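Long-range contact in tyrosinase (Aspergillus oryzae, PDB 6JU5), which probably uses a pair of copper ions and dioxygen to convert L-tyrosine and L-dopa into L-dopaquinone, a step of melanin biosynthesis: residues D278-L283 / Q458-V463. The protein carries 1 engineered substitution. Numbering follows the deposited sequence.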
loop_
_atom_site.group_PDB
_atom_site.type_symbol
_atom_site.label_atom_id
_atom_site.label_comp_id
_atom_site.label_asym_id
_atom_site.label_seq_id
_atom_site.Cartn_x
_atom_site.Cartn_y
_atom_site.Cartn_z
ATOM N N ASP B 278 -25.924 11.566 4.329
ATOM C CA ASP B 278 -24.629 12.218 4.505
ATOM C C ASP B 278 -23.777 11.545 5.569
ATOM O O ASP B 278 -24.296 11.063 6.585
ATOM C CB ASP B 278 -24.846 13.684 4.906
ATOM C CG ASP B 278 -25.641 14.442 3.861
ATOM O OD1 ASP B 278 -26.430 15.339 4.227
ATOM O OD2 ASP B 278 -25.457 14.108 2.670
ATOM N N SER B 279 -22.456 11.516 5.369
ATOM C CA SER B 279 -21.607 10.800 6.322
ATOM C C SER B 279 -20.929 11.755 7.304
ATOM O O SER B 279 -20.681 12.930 7.028
ATOM C CB SER B 279 -20.549 9.942 5.617
ATOM O OG SER B 279 -19.565 10.756 5.028
ATOM N N VAL B 280 -20.611 11.215 8.481
ATOM C CA VAL B 280 -19.829 11.926 9.490
ATOM C C VAL B 280 -18.756 10.984 10.007
ATOM O O VAL B 280 -19.136 9.866 10.374
ATOM C CB VAL B 280 -20.720 12.353 10.679
ATOM C CG1 VAL B 280 -19.849 13.019 11.741
ATOM C CG2 VAL B 280 -21.859 13.286 10.260
ATOM N N PRO B 281 -17.464 11.325 10.037
ATOM C CA PRO B 281 -16.469 10.380 10.573
ATOM C C PRO B 281 -16.658 10.181 12.071
ATOM O O PRO B 281 -16.660 11.151 12.830
ATOM C CB PRO B 281 -15.126 11.059 10.327
ATOM C CG PRO B 281 -15.404 12.208 9.418
ATOM C CD PRO B 281 -16.845 12.587 9.611
ATOM N N THR B 282 -16.852 8.937 12.479
ATOM C CA THR B 282 -17.070 8.642 13.893
ATOM C C THR B 282 -15.932 9.178 14.738
ATOM O O THR B 282 -16.185 9.689 15.831
ATOM C CB THR B 282 -17.219 7.112 14.042
ATOM O OG1 THR B 282 -18.453 6.763 13.382
ATOM C CG2 THR B 282 -17.305 6.693 15.499
ATOM N N LEU B 283 -14.696 9.132 14.250
ATOM C CA LEU B 283 -13.579 9.634 15.051
ATOM C C LEU B 283 -13.717 11.114 15.315
ATOM O O LEU B 283 -13.359 11.587 16.399
ATOM C CB LEU B 283 -12.267 9.328 14.320
ATOM C CG LEU B 283 -10.974 9.859 14.942
ATOM C CD1 LEU B 283 -10.807 9.385 16.389
ATOM C CD2 LEU B 283 -9.805 9.417 14.069
ATOM N N GLN B 458 -18.056 21.012 13.146
ATOM C CA GLN B 458 -18.873 21.525 12.057
ATOM C C GLN B 458 -19.665 20.456 11.346
ATOM O O GLN B 458 -20.867 20.563 11.075
ATOM C CB GLN B 458 -17.931 22.281 11.093
ATOM C CG GLN B 458 -17.404 23.569 11.733
ATOM C CD GLN B 458 -16.743 24.502 10.741
ATOM O OE1 GLN B 458 -17.423 25.077 9.887
ATOM N NE2 GLN B 458 -15.431 24.684 10.826
ATOM N N ARG B 459 -19.022 19.344 10.991
ATOM C CA ARG B 459 -19.727 18.337 10.193
ATOM C C ARG B 459 -20.780 17.622 11.021
ATOM O O ARG B 459 -21.903 17.390 10.559
ATOM C CB ARG B 459 -18.670 17.392 9.620
ATOM C CG ARG B 459 -19.238 16.289 8.749
ATOM C CD ARG B 459 -20.007 16.902 7.579
ATOM N NE ARG B 459 -20.467 15.805 6.726
ATOM C CZ ARG B 459 -21.179 15.948 5.619
ATOM N NH1 ARG B 459 -21.533 14.873 4.937
ATOM N NH2 ARG B 459 -21.535 17.160 5.222
ATOM N N THR B 460 -20.435 17.295 12.271
ATOM C CA THR B 460 -21.399 16.676 13.179
ATOM C C THR B 460 -22.648 17.536 13.294
ATOM O O THR B 460 -23.768 17.044 13.122
ATOM C CB THR B 460 -20.774 16.403 14.561
ATOM O OG1 THR B 460 -19.684 15.461 14.435
ATOM C CG2 THR B 460 -21.775 15.771 15.512
ATOM N N LYS B 461 -22.453 18.825 13.565
ATOM C CA LYS B 461 -23.602 19.712 13.733
ATOM C C LYS B 461 -24.393 19.853 12.437
ATOM O O LYS B 461 -25.618 19.882 12.490
ATOM C CB LYS B 461 -23.136 21.080 14.249
ATOM C CG LYS B 461 -22.555 21.003 15.658
ATOM C CD LYS B 461 -22.486 22.378 16.309
ATOM C CE LYS B 461 -21.109 23.004 16.174
ATOM N NZ LYS B 461 -20.941 24.175 17.081
ATOM N N GLU B 462 -23.703 19.916 11.305
ATOM C CA GLU B 462 -24.342 20.058 9.993
ATOM C C GLU B 462 -25.298 18.900 9.724
ATOM O O GLU B 462 -26.398 19.079 9.194
ATOM C CB GLU B 462 -23.251 20.122 8.931
ATOM C CG GLU B 462 -23.667 20.366 7.490
ATOM C CD GLU B 462 -22.432 20.538 6.613
ATOM O OE1 GLU B 462 -21.460 19.778 6.813
ATOM O OE2 GLU B 462 -22.421 21.443 5.754
ATOM N N VAL B 463 -24.849 17.690 10.068
ATOM C CA VAL B 463 -25.653 16.499 9.762
ATOM C C VAL B 463 -26.658 16.264 10.874
ATOM O O VAL B 463 -27.848 16.019 10.637
ATOM C CB VAL B 463 -24.739 15.288 9.489
ATOM C CG1 VAL B 463 -25.541 14.055 9.098
ATOM C CG2 VAL B 463 -23.770 15.629 8.353
#
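Arg-459 reaches from helix 458-464 to the backbone carbonyl of Ser-279, making a side-on grip in which two nitrogens share one acceptor and which ties this short helix to the loop leading into helix 282-292, part of the central tyrosinase domain. Arg-459 NE lies 2.9 Å from Ser-279 O, nearly in line with the carbonyl bond (C=O...N 170°). Arg-459 NH1 lies 3.0 Å from Ser-279 O, in the carbonyl plane and on a lone pair. The N-H...O angles, 148° and 141°, show that neither bond is straight, as expected when two nitrogens share one oxygen. The chain of Arg-459 bends at its second torsion, turning the guanidinium so that its edge meets Ser-279 O. Val-463 CG2 sits over the outer part of one face of the Arg-459 guanidinium, 3.7 Å above its plane.

Beside this polar grip, Val-280 CG2 packs against Val-463 CG2 at 3.6 Å, and Val-280 CG1 touches Thr-460 OG1 at 3.6 Å. Leu-547 of helix 546-555 contacts both valines, extending the apolar cluster. In the second shell, Gln-272 OE1 is hydrogen-bonded to Val-280 N, the amide that follows the gripped carbonyl. One turn along its own helix, Glu-462 fixes the guanidinium's remaining nitrogen through a salt bridge: Arg-459 NH2 lies 3.1 Å from Glu-462 OE1 and approaches from above the carboxylate plane.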